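Zinc chaperone AztD (Citrobacter koseri, PDB 6CMK) acts as a periplasmic zinc chaperone that binds zinc ions and hands one directly to the solute-binding protein AztC of the AztABCD zinc transport system. Local coordinates at residues H126-R130 / H169-Y175; E141-L147 / N158-V164; N177-I183 / G195-L201; A226-E230 / S258-L262. All coordinates share one frame; numbering follows the deposited sequence.

Interaction 1 of 4, residues H126-R130 / H169-Y175; sequences HFVER and HGVAVPY
His-126 and His-169 come together because both coordinate the same zinc ion through NE2, and the two NE2 atoms lie 3.4 Å apart. That is metal sharing, not hydrogen bonding. The rings meet obliquely, planes at 67°, with His-169 CE1 in the plane of the His-126 ring at its edge. His-169 has its CG anti to the backbone N, which swings the imidazole out of the loop toward His-126; its ND1 is held by Asp-139, and His-216 supplies the third histidine of this high-affinity site.

The tight part lies further along. Val-128 projects at the other strand, its CG1 packing on Pro-174 CD at 3.7 Å while its CG2 meets Val-171 CG2 and sits 3.5 Å from Ala-172 O. Beyond it, Arg-130 bends at chi3 so that NH1 donates to Pro-174 O over 3.0 Å (155° at the hydrogen), with the oxygen in the guanidinium plane. Tyr-175 covers one guanidinium face, CE1 3.4 Å above it and toward the rim, the two planes 33° apart.

Between valine and zinc the packing gives way to water. The strands run nearly parallel, as the innermost strands of successive propeller blades, and their axes stay 6.5 Å apart. One water links His-126 O to Ala-172 N; another accepts a hydrogen bond from His-126 N and donates one to Gly-170 O at 2.8 Å.

Zinc joins the two blades at the histidine end and the Arg-130 bond to Pro-174 O joins them at the other, with valine packing and bridging waters between; Asp-139 probably makes the His-169 imidazole a more electron-rich ligand.

Interaction 2 of 4, residues E141-L147 / N158-V164; sequences EDSAQIL and NITKVNV
Ala-144 and Val-162 exchange a pair of backbone hydrogen bonds, each 2.9 Å between N and O, and Ile-146 and Thr-160 exchange a second pair. A fifth bond, from Val-164 N to Asp-142 O, is almost straight at the hydrogen (174°), though the donor is tilted from the carbonyl plane. The non-hydrogen-bonded pairs between them, Ser-143 with Asn-163 and Gln-145 with Lys-161, bring backbones closer, and Ser-143 CA approaches Val-162 O at 3.1 Å.

Side chains alternate across the sheet. On the face of Ala-144 and Ile-146, the Ile-146 CD1 methyl reaches Val-162 CG2 at 3.6 Å, carried there by a CG1 that lies anti to the carbonyl carbon (chi1 -76°). At the end of the ladder Leu-147 and Ile-159 lie side by side and point the same way, Ile-159 CD1 touching Leu-147 CB at 3.7 Å, while the other branch of the same isoleucine, CG2, rests on Gln-145 CB.

These are the third and fourth strands of a four-stranded antiparallel propeller blade, 160-163 being its edge. The short axes run at 148°, antiparallel with the twist usual in a propeller blade.

Further out, Gln-145 and Lys-161 run alongside each other; Gln-145 NE2 is held by Thr-120 O, and a water joins Lys-161 NZ to Glu-141 OE1, whose partner oxygen OE2 takes the N-H of Lys-122. At the opposite end a second water is shared by Ile-146 O, Asn-158 O and Thr-160 OG1. Strand 113-120 of the preceding sheet packs on Gln-145, Leu-147 and Ile-159, and Trp-137 backs Ala-144 and Val-164.

Interaction 3 of 4, residues N177-I183 / G195-L201; sequences NYAVVSI and GARVVDL
Ile-183 and Arg-197 cross at about a right angle: the isoleucine lays CG1 over the centre of one guanidinium face, 3.6 Å above its plane, and CG2 against NH2. Arg-197 can offer that face because its CG lies between the backbone N and the carbonyl carbon (chi1 63°) and the chain folds again at chi3. NE forms a salt bridge with Asp-209, which would restrict how the guanidinium can turn beneath the isoleucine.

On the same face Val-181 CG2 touches Val-199 CG1 at 4.1 Å, and Ala-179 CB follows with Val-199 CG2. The other face carries Val-180, whose two methyls divide the work: CG1 meets Ala-196 CB at 3.8 Å and CG2 meets Val-198 CG2. At the strand end the Tyr-178 ring brings CD1 against Val-198 CG1, and Val-199 O lies at the edge of that ring near its plane.

Beneath these side chains is a beta hairpin, the middle two strands of a propeller blade, joined by a long loop. Ala-179 with Val-199 and Val-181 with Arg-197 form antiparallel hydrogen-bonded pairs; Val-199 N to Ala-179 O is 2.8 Å and nearly straight (173°). Ile-183 N reaches Gly-195 O from above the carbonyl plane.

At the far end Leu-201 folds its CG to 3.7 Å from Asn-177 C, and a water bridges Asn-177 O to Leu-201 N. Ser-182, on the face of Val-180 and Ala-196, has its OG hydrogen-bonded to His-168 NE2 and Val-171 N.

Interaction 4 of 4, residues A226-E230 / S258-L262; sequences ALSCE and STSTL
The chain runs past itself in roughly opposite directions here, the end-to-end directions of 226-230 and 258-262 being 158° apart, and the backbones stay well separated, with Ser-228 CA 5.8 Å from Thr-259 CA, so the contact is made by side chains and not by a ladder of backbone bonds.

Ser-228 carries most of it. Its OG sits 3.3 Å from Thr-259 O, but its hydrogen-bond partner is the carbonyl of His-216, a zinc ligand. The serine CB and OG also meet the methyl of Thr-259, CG2 coming to 3.7 Å from OG. That methyl faces the serine because it lies anti to the threonine backbone N, leaving OG1 (chi1 -62°) to be held by Asn-274 O.

Leu-262 reaches in from the far end of the loop. One branch does the touching: CD1 lies 3.6 Å from Ser-228 OG, equally close to Ala-226 O, and 4.0 Å from Ala-226 CB. At the opposite end Ser-258 CB packs on Cys-229 O at 3.8 Å and on Glu-230 CA.

The second shell ties this packing to the zinc site. Ser-260 O accepts a hydrogen bond from His-216 ND1, which would help to orient that imidazole and may make it a stronger donor to zinc, while Asn-274 OD1 grips the N-H groups of Ser-260 and Thr-261. Tyr-250 OH is bonded to Cys-229 O and Thr-259 N.

Strand 224-228 is the second of its blade, between strands 218-221 and 232-237, and the disulfide of Cys-229 with Cys-212 fastens its end; residues 258-262 lead into strand 262-264, which opens the next blade.

Going from the N terminus, strand 124-130 starts a blade whose third and fourth strands pair in interaction 2, closing a short loop nested inside the longer one of interaction 1. Interaction 1 joins that blade's first strand to the first of the following blade, and interaction 3 then pairs the next two strands there. Interaction 4 follows in series, linking the blade after that to the loop ahead of the next one. None cross. Ala-172 packs on Ala-144 and Val-162 on Val-199, while Val-173 N probably bonds Val-180 O, strands 172-174 and 178-183 being sheet neighbours; interactions 1, 2 and 3 thus meet one another. Interaction 4 joins through Leu-227, which packs on Val-171, Val-173 and Ala-196.

Interaction 1 of 4, residues H126-R130 / H169-Y175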
# COMPACT_ATOMS: atom_id res chain seq x y z
N HIS B 126 -23.27 -3.86 -11.11
CA HIS B 126 -22.24 -3.35 -10.22
C HIS B 126 -21.04 -4.28 -10.14
O HIS B 126 -21.16 -5.50 -10.03
CB HIS B 126 -22.81 -3.10 -8.83
CG HIS B 126 -23.62 -1.85 -8.74
ND1 HIS B 126 -23.21 -0.73 -8.05
CD2 HIS B 126 -24.81 -1.52 -9.30
CE1 HIS B 126 -24.12 0.22 -8.16
NE2 HIS B 126 -25.10 -0.24 -8.92
N PHE B 127 -19.86 -3.67 -10.20
CA PHE B 127 -18.58 -4.35 -10.10
C PHE B 127 -17.92 -3.90 -8.81
O PHE B 127 -17.90 -2.70 -8.50
CB PHE B 127 -17.71 -3.99 -11.31
CG PHE B 127 -16.28 -4.44 -11.19
CD1 PHE B 127 -15.34 -3.66 -10.52
CD2 PHE B 127 -15.86 -5.61 -11.80
CE1 PHE B 127 -14.03 -4.07 -10.43
CE2 PHE B 127 -14.54 -6.01 -11.72
CZ PHE B 127 -13.63 -5.24 -11.04
N VAL B 128 -17.42 -4.86 -8.03
CA VAL B 128 -16.67 -4.56 -6.82
C VAL B 128 -15.41 -5.41 -6.81
O VAL B 128 -15.49 -6.64 -6.94
CB VAL B 128 -17.47 -4.81 -5.53
CG1 VAL B 128 -16.61 -4.49 -4.31
CG2 VAL B 128 -18.74 -3.99 -5.49
N GLU B 129 -14.26 -4.77 -6.64
CA GLU B 129 -13.00 -5.47 -6.45
C GLU B 129 -12.32 -4.95 -5.20
O GLU B 129 -12.37 -3.75 -4.91
CB GLU B 129 -12.09 -5.31 -7.67
CG GLU B 129 -10.77 -6.06 -7.58
CD GLU B 129 -9.69 -5.27 -6.87
OE1 GLU B 129 -9.80 -4.03 -6.79
OE2 GLU B 129 -8.71 -5.90 -6.42
N ARG B 130 -11.72 -5.86 -4.44
CA ARG B 130 -10.90 -5.44 -3.31
C ARG B 130 -9.88 -6.53 -3.02
O ARG B 130 -10.21 -7.71 -2.99
CB ARG B 130 -11.75 -5.14 -2.06
CG ARG B 130 -12.81 -6.19 -1.73
CD ARG B 130 -13.68 -5.73 -0.55
NE ARG B 130 -12.88 -5.48 0.65
CZ ARG B 130 -12.40 -6.42 1.46
NH1 ARG B 130 -12.65 -7.69 1.21
NH2 ARG B 130 -11.68 -6.10 2.51
N HIS B 169 -31.50 -5.64 -9.27
CA HIS B 169 -30.43 -4.65 -9.36
C HIS B 169 -29.77 -4.58 -8.00
O HIS B 169 -30.21 -3.85 -7.11
CB HIS B 169 -30.94 -3.28 -9.78
CG HIS B 169 -29.84 -2.28 -9.98
ND1 HIS B 169 -28.92 -2.40 -11.01
CD2 HIS B 169 -29.48 -1.19 -9.27
CE1 HIS B 169 -28.06 -1.40 -10.93
NE2 HIS B 169 -28.37 -0.65 -9.89
N GLY B 170 -28.68 -5.32 -7.85
CA GLY B 170 -28.06 -5.46 -6.55
C GLY B 170 -26.56 -5.25 -6.58
O GLY B 170 -26.02 -4.64 -7.51
N VAL B 171 -25.90 -5.75 -5.54
CA VAL B 171 -24.46 -5.61 -5.41
C VAL B 171 -23.93 -6.77 -4.60
O VAL B 171 -24.58 -7.26 -3.67
CB VAL B 171 -24.10 -4.24 -4.77
CG1 VAL B 171 -24.80 -4.09 -3.43
CG2 VAL B 171 -22.59 -4.09 -4.64
N ALA B 172 -22.72 -7.22 -4.95
CA ALA B 172 -22.01 -8.26 -4.24
C ALA B 172 -20.64 -7.73 -3.86
O ALA B 172 -19.94 -7.16 -4.70
CB ALA B 172 -21.86 -9.53 -5.09
N VAL B 173 -20.25 -7.95 -2.61
CA VAL B 173 -18.97 -7.48 -2.10
C VAL B 173 -18.14 -8.72 -1.75
O VAL B 173 -18.58 -9.55 -0.95
CB VAL B 173 -19.15 -6.58 -0.87
CG1 VAL B 173 -17.81 -6.00 -0.46
CG2 VAL B 173 -20.16 -5.48 -1.17
N PRO B 174 -16.93 -8.88 -2.33
CA PRO B 174 -16.18 -10.12 -2.11
C PRO B 174 -15.30 -10.08 -0.87
O PRO B 174 -14.58 -9.10 -0.64
CB PRO B 174 -15.36 -10.24 -3.39
CG PRO B 174 -15.05 -8.82 -3.75
CD PRO B 174 -16.25 -8.00 -3.30
N TYR B 175 -15.37 -11.14 -0.07
CA TYR B 175 -14.58 -11.32 1.15
C TYR B 175 -13.83 -12.64 1.08
O TYR B 175 -13.93 -13.39 0.12
CB TYR B 175 -15.49 -11.21 2.38
CG TYR B 175 -15.88 -9.78 2.60
CD1 TYR B 175 -14.99 -8.90 3.19
CD2 TYR B 175 -17.07 -9.27 2.11
CE1 TYR B 175 -15.28 -7.58 3.35
CE2 TYR B 175 -17.37 -7.94 2.26
CZ TYR B 175 -16.47 -7.09 2.88
OH TYR B 175 -16.73 -5.75 3.02
O HOH W 1 -21.05 -6.49 -7.35
O HOH W 2 -26.09 -4.11 -10.29

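Interaction 2 of 4, residues E141-L147 / N158-V164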
# COMPACT_ATOMS: atom_id res chain seq x y z
N GLU B 141 -29.43 -12.20 -13.94
CA GLU B 141 -29.07 -13.56 -13.58
C GLU B 141 -29.42 -13.78 -12.12
O GLU B 141 -29.56 -12.83 -11.34
CB GLU B 141 -27.58 -13.83 -13.82
CG GLU B 141 -27.10 -13.61 -15.26
CD GLU B 141 -27.60 -14.65 -16.22
OE1 GLU B 141 -27.91 -15.78 -15.78
OE2 GLU B 141 -27.68 -14.35 -17.43
N ASP B 142 -29.58 -15.04 -11.75
CA ASP B 142 -29.85 -15.39 -10.36
C ASP B 142 -28.56 -15.65 -9.58
O ASP B 142 -28.64 -16.14 -8.45
CB ASP B 142 -30.77 -16.60 -10.28
CG ASP B 142 -30.11 -17.88 -10.78
OD1 ASP B 142 -28.89 -17.88 -11.03
OD2 ASP B 142 -30.83 -18.89 -10.93
N SER B 143 -27.40 -15.33 -10.17
CA SER B 143 -26.10 -15.51 -9.54
C SER B 143 -25.20 -14.33 -9.85
O SER B 143 -25.33 -13.68 -10.90
CB SER B 143 -25.41 -16.80 -10.02
OG SER B 143 -26.14 -17.95 -9.65
N ALA B 144 -24.28 -14.05 -8.93
CA ALA B 144 -23.15 -13.17 -9.17
C ALA B 144 -21.91 -14.01 -9.42
O ALA B 144 -21.86 -15.19 -9.07
CB ALA B 144 -22.93 -12.23 -7.98
N GLN B 145 -20.90 -13.40 -10.05
CA GLN B 145 -19.69 -14.11 -10.44
C GLN B 145 -18.52 -13.59 -9.63
O GLN B 145 -18.24 -12.39 -9.63
CB GLN B 145 -19.44 -13.97 -11.93
CG GLN B 145 -20.54 -14.62 -12.75
CD GLN B 145 -20.31 -14.54 -14.25
OE1 GLN B 145 -19.18 -14.41 -14.71
NE2 GLN B 145 -21.38 -14.63 -15.00
N ILE B 146 -17.85 -14.49 -8.92
CA ILE B 146 -16.71 -14.15 -8.08
C ILE B 146 -15.45 -14.77 -8.68
O ILE B 146 -15.46 -15.93 -9.10
CB ILE B 146 -16.92 -14.60 -6.62
CG1 ILE B 146 -17.91 -13.67 -5.90
CG2 ILE B 146 -15.62 -14.57 -5.82
CD1 ILE B 146 -19.35 -13.86 -6.28
N LEU B 147 -14.38 -14.00 -8.72
CA LEU B 147 -13.13 -14.45 -9.31
C LEU B 147 -11.99 -13.66 -8.68
O LEU B 147 -12.20 -12.91 -7.72
CB LEU B 147 -13.16 -14.31 -10.83
CG LEU B 147 -13.48 -12.92 -11.39
CD1 LEU B 147 -12.80 -12.80 -12.72
CD2 LEU B 147 -14.99 -12.71 -11.54
N ASN B 158 -11.48 -18.54 -13.68
CA ASN B 158 -11.81 -19.45 -12.58
C ASN B 158 -12.93 -18.78 -11.77
O ASN B 158 -12.66 -18.03 -10.84
CB ASN B 158 -10.57 -19.71 -11.73
CG ASN B 158 -9.39 -20.19 -12.56
OD1 ASN B 158 -9.55 -20.65 -13.69
ND2 ASN B 158 -8.19 -20.07 -12.00
N ILE B 159 -14.17 -19.08 -12.12
CA ILE B 159 -15.34 -18.37 -11.62
C ILE B 159 -16.04 -19.20 -10.56
O ILE B 159 -16.17 -20.43 -10.69
CB ILE B 159 -16.33 -18.06 -12.76
CG1 ILE B 159 -15.63 -17.34 -13.91
CG2 ILE B 159 -17.52 -17.24 -12.24
CD1 ILE B 159 -15.07 -16.02 -13.55
N THR B 160 -16.56 -18.52 -9.54
CA THR B 160 -17.54 -19.09 -8.63
C THR B 160 -18.85 -18.32 -8.80
O THR B 160 -18.87 -17.09 -8.66
CB THR B 160 -17.06 -19.04 -7.18
OG1 THR B 160 -15.87 -19.82 -7.05
CG2 THR B 160 -18.12 -19.61 -6.24
N LYS B 161 -19.92 -19.03 -9.13
CA LYS B 161 -21.24 -18.42 -9.20
C LYS B 161 -21.93 -18.56 -7.85
O LYS B 161 -22.06 -19.66 -7.32
CB LYS B 161 -22.07 -19.06 -10.32
CG LYS B 161 -21.69 -18.52 -11.69
CD LYS B 161 -22.61 -18.99 -12.80
CE LYS B 161 -22.13 -18.43 -14.14
NZ LYS B 161 -23.09 -18.68 -15.26
N VAL B 162 -22.35 -17.43 -7.31
CA VAL B 162 -22.97 -17.37 -5.99
C VAL B 162 -24.43 -16.98 -6.19
O VAL B 162 -24.72 -15.92 -6.76
CB VAL B 162 -22.25 -16.39 -5.06
CG1 VAL B 162 -23.01 -16.23 -3.74
CG2 VAL B 162 -20.82 -16.86 -4.82
N ASN B 163 -25.34 -17.83 -5.74
CA ASN B 163 -26.76 -17.57 -5.92
C ASN B 163 -27.19 -16.36 -5.10
O ASN B 163 -26.81 -16.21 -3.93
CB ASN B 163 -27.57 -18.80 -5.52
CG ASN B 163 -29.04 -18.65 -5.80
OD1 ASN B 163 -29.80 -18.16 -4.97
ND2 ASN B 163 -29.47 -19.08 -6.99
N VAL B 164 -28.00 -15.49 -5.70
CA VAL B 164 -28.50 -14.29 -5.05
C VAL B 164 -30.03 -14.30 -4.98
O VAL B 164 -30.65 -13.25 -4.80
CB VAL B 164 -27.97 -13.02 -5.75
CG1 VAL B 164 -26.45 -12.99 -5.64
CG2 VAL B 164 -28.38 -12.98 -7.21
O HOH W 3 -25.52 -16.73 -14.55
O HOH W 4 -13.43 -18.24 -7.99

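Interaction 3 of 4, residues N177-I183 / G195-L201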
# COMPACT_ATOMS: atom_id res chain seq x y z
N ASN B 177 -13.52 -16.17 1.65
CA ASN B 177 -14.37 -17.34 1.86
C ASN B 177 -15.84 -16.97 2.05
O ASN B 177 -16.65 -17.86 2.38
CB ASN B 177 -13.88 -18.15 3.07
CG ASN B 177 -12.42 -18.54 2.94
OD1 ASN B 177 -12.02 -19.10 1.93
ND2 ASN B 177 -11.62 -18.21 3.95
N TYR B 178 -16.21 -15.71 1.80
CA TYR B 178 -17.56 -15.20 1.97
C TYR B 178 -17.82 -14.09 0.96
O TYR B 178 -16.89 -13.57 0.33
CB TYR B 178 -17.80 -14.64 3.39
CG TYR B 178 -17.65 -15.64 4.50
CD1 TYR B 178 -18.71 -16.45 4.89
CD2 TYR B 178 -16.44 -15.79 5.18
CE1 TYR B 178 -18.58 -17.36 5.91
CE2 TYR B 178 -16.31 -16.70 6.20
CZ TYR B 178 -17.38 -17.48 6.56
OH TYR B 178 -17.24 -18.39 7.57
N ALA B 179 -19.09 -13.72 0.82
CA ALA B 179 -19.48 -12.51 0.13
C ALA B 179 -20.63 -11.88 0.89
O ALA B 179 -21.32 -12.54 1.67
CB ALA B 179 -19.89 -12.76 -1.33
N VAL B 180 -20.81 -10.58 0.69
CA VAL B 180 -22.02 -9.88 1.13
C VAL B 180 -22.83 -9.56 -0.11
O VAL B 180 -22.31 -8.95 -1.05
CB VAL B 180 -21.69 -8.60 1.92
CG1 VAL B 180 -22.96 -7.79 2.17
CG2 VAL B 180 -21.00 -8.96 3.23
N VAL B 181 -24.09 -9.97 -0.11
CA VAL B 181 -24.95 -9.76 -1.27
C VAL B 181 -26.23 -9.08 -0.82
O VAL B 181 -26.70 -9.27 0.31
CB VAL B 181 -25.29 -11.07 -2.01
CG1 VAL B 181 -24.03 -11.75 -2.51
CG2 VAL B 181 -26.08 -12.01 -1.13
N SER B 182 -26.79 -8.30 -1.72
CA SER B 182 -28.07 -7.66 -1.47
C SER B 182 -29.19 -8.69 -1.54
O SER B 182 -29.09 -9.72 -2.21
CB SER B 182 -28.28 -6.55 -2.49
OG SER B 182 -28.16 -7.07 -3.80
N ILE B 183 -30.27 -8.39 -0.83
CA ILE B 183 -31.42 -9.27 -0.68
C ILE B 183 -32.53 -8.74 -1.58
O ILE B 183 -32.91 -7.58 -1.44
CB ILE B 183 -31.88 -9.32 0.78
CG1 ILE B 183 -30.76 -9.87 1.69
CG2 ILE B 183 -33.17 -10.13 0.92
CD1 ILE B 183 -30.99 -9.57 3.15
N GLY B 195 -32.02 -5.17 1.84
CA GLY B 195 -30.97 -5.33 2.82
C GLY B 195 -29.82 -6.10 2.21
O GLY B 195 -29.73 -6.24 0.99
N ALA B 196 -28.95 -6.61 3.08
CA ALA B 196 -27.78 -7.37 2.65
C ALA B 196 -27.56 -8.51 3.63
O ALA B 196 -27.98 -8.45 4.78
CB ALA B 196 -26.53 -6.51 2.56
N ARG B 197 -26.86 -9.54 3.16
CA ARG B 197 -26.53 -10.66 4.03
C ARG B 197 -25.16 -11.23 3.67
O ARG B 197 -24.69 -11.11 2.53
CB ARG B 197 -27.58 -11.77 3.95
CG ARG B 197 -27.72 -12.43 2.58
CD ARG B 197 -28.58 -13.69 2.67
NE ARG B 197 -29.95 -13.42 3.09
CZ ARG B 197 -31.02 -13.45 2.30
NH1 ARG B 197 -30.92 -13.75 1.02
NH2 ARG B 197 -32.22 -13.19 2.81
N VAL B 198 -24.55 -11.86 4.66
CA VAL B 198 -23.34 -12.64 4.44
C VAL B 198 -23.74 -14.00 3.89
O VAL B 198 -24.68 -14.63 4.38
CB VAL B 198 -22.55 -12.79 5.75
CG1 VAL B 198 -21.31 -13.65 5.54
CG2 VAL B 198 -22.18 -11.42 6.32
N VAL B 199 -23.03 -14.46 2.85
CA VAL B 199 -23.15 -15.84 2.38
C VAL B 199 -21.76 -16.43 2.28
O VAL B 199 -20.77 -15.71 2.08
CB VAL B 199 -23.90 -15.93 1.03
CG1 VAL B 199 -25.32 -15.39 1.15
CG2 VAL B 199 -23.12 -15.22 -0.08
N ASP B 200 -21.66 -17.75 2.44
CA ASP B 200 -20.41 -18.41 2.10
C ASP B 200 -20.37 -18.59 0.58
O ASP B 200 -21.27 -18.15 -0.14
CB ASP B 200 -20.22 -19.71 2.88
CG ASP B 200 -21.20 -20.79 2.50
OD1 ASP B 200 -21.77 -20.74 1.39
OD2 ASP B 200 -21.40 -21.71 3.32
N LEU B 201 -19.29 -19.19 0.06
CA LEU B 201 -19.15 -19.18 -1.39
C LEU B 201 -19.92 -20.31 -2.05
O LEU B 201 -19.90 -20.41 -3.28
CB LEU B 201 -17.67 -19.21 -1.78
CG LEU B 201 -16.87 -17.98 -1.33
CD1 LEU B 201 -15.42 -18.13 -1.69
CD2 LEU B 201 -17.43 -16.69 -1.95
O HOH W 5 -17.08 -20.45 1.64

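Interaction 4 of 4, residues A226-E230 / S258-L262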
# COMPACT_ATOMS: atom_id res chain seq x y z
N ALA B 226 -19.03 0.18 2.37
CA ALA B 226 -20.31 0.79 2.71
C ALA B 226 -21.35 0.51 1.64
O ALA B 226 -21.06 0.56 0.44
CB ALA B 226 -20.16 2.30 2.89
N LEU B 227 -22.57 0.22 2.09
CA LEU B 227 -23.76 0.12 1.25
C LEU B 227 -24.78 1.10 1.81
O LEU B 227 -25.03 1.11 3.02
CB LEU B 227 -24.33 -1.31 1.24
CG LEU B 227 -23.38 -2.47 0.92
CD1 LEU B 227 -24.10 -3.80 1.10
CD2 LEU B 227 -22.81 -2.35 -0.48
N SER B 228 -25.37 1.91 0.95
CA SER B 228 -26.30 2.94 1.40
C SER B 228 -27.74 2.52 1.13
O SER B 228 -28.04 1.81 0.17
CB SER B 228 -26.01 4.27 0.72
OG SER B 228 -25.87 4.12 -0.67
N CYS B 229 -28.64 2.98 1.99
CA CYS B 229 -30.06 2.71 1.83
C CYS B 229 -30.85 3.87 2.44
O CYS B 229 -30.30 4.93 2.73
CB CYS B 229 -30.41 1.36 2.46
SG CYS B 229 -30.60 1.42 4.22
N GLU B 230 -32.16 3.66 2.62
CA GLU B 230 -33.03 4.74 3.08
C GLU B 230 -32.81 5.10 4.55
O GLU B 230 -33.13 6.23 4.94
CB GLU B 230 -34.49 4.36 2.83
CG GLU B 230 -34.80 4.12 1.36
CD GLU B 230 -36.18 3.53 1.11
OE1 GLU B 230 -36.87 3.14 2.08
OE2 GLU B 230 -36.58 3.47 -0.07
N SER B 258 -31.59 10.72 1.56
CA SER B 258 -30.84 9.48 1.70
C SER B 258 -29.86 9.39 0.54
O SER B 258 -29.94 10.14 -0.43
CB SER B 258 -31.75 8.25 1.74
OG SER B 258 -32.34 8.00 0.48
N THR B 259 -28.94 8.44 0.66
CA THR B 259 -27.85 8.25 -0.28
C THR B 259 -28.14 7.07 -1.19
O THR B 259 -28.55 6.00 -0.72
CB THR B 259 -26.54 8.02 0.47
OG1 THR B 259 -26.24 9.18 1.26
CG2 THR B 259 -25.40 7.76 -0.51
N SER B 260 -27.91 7.26 -2.49
CA SER B 260 -28.00 6.18 -3.46
C SER B 260 -26.72 5.95 -4.25
O SER B 260 -26.68 5.03 -5.07
CB SER B 260 -29.17 6.44 -4.43
OG SER B 260 -29.01 7.66 -5.12
N THR B 261 -25.68 6.76 -4.04
CA THR B 261 -24.41 6.59 -4.74
C THR B 261 -23.30 6.99 -3.79
O THR B 261 -23.42 8.01 -3.11
CB THR B 261 -24.34 7.47 -6.01
OG1 THR B 261 -25.57 7.36 -6.73
CG2 THR B 261 -23.18 7.04 -6.90
N LEU B 262 -22.22 6.20 -3.75
CA LEU B 262 -21.12 6.41 -2.81
C LEU B 262 -19.77 6.37 -3.51
O LEU B 262 -19.57 5.66 -4.50
CB LEU B 262 -21.09 5.34 -1.72
CG LEU B 262 -22.19 5.34 -0.69
CD1 LEU B 262 -22.28 3.96 -0.05
CD2 LEU B 262 -21.96 6.42 0.35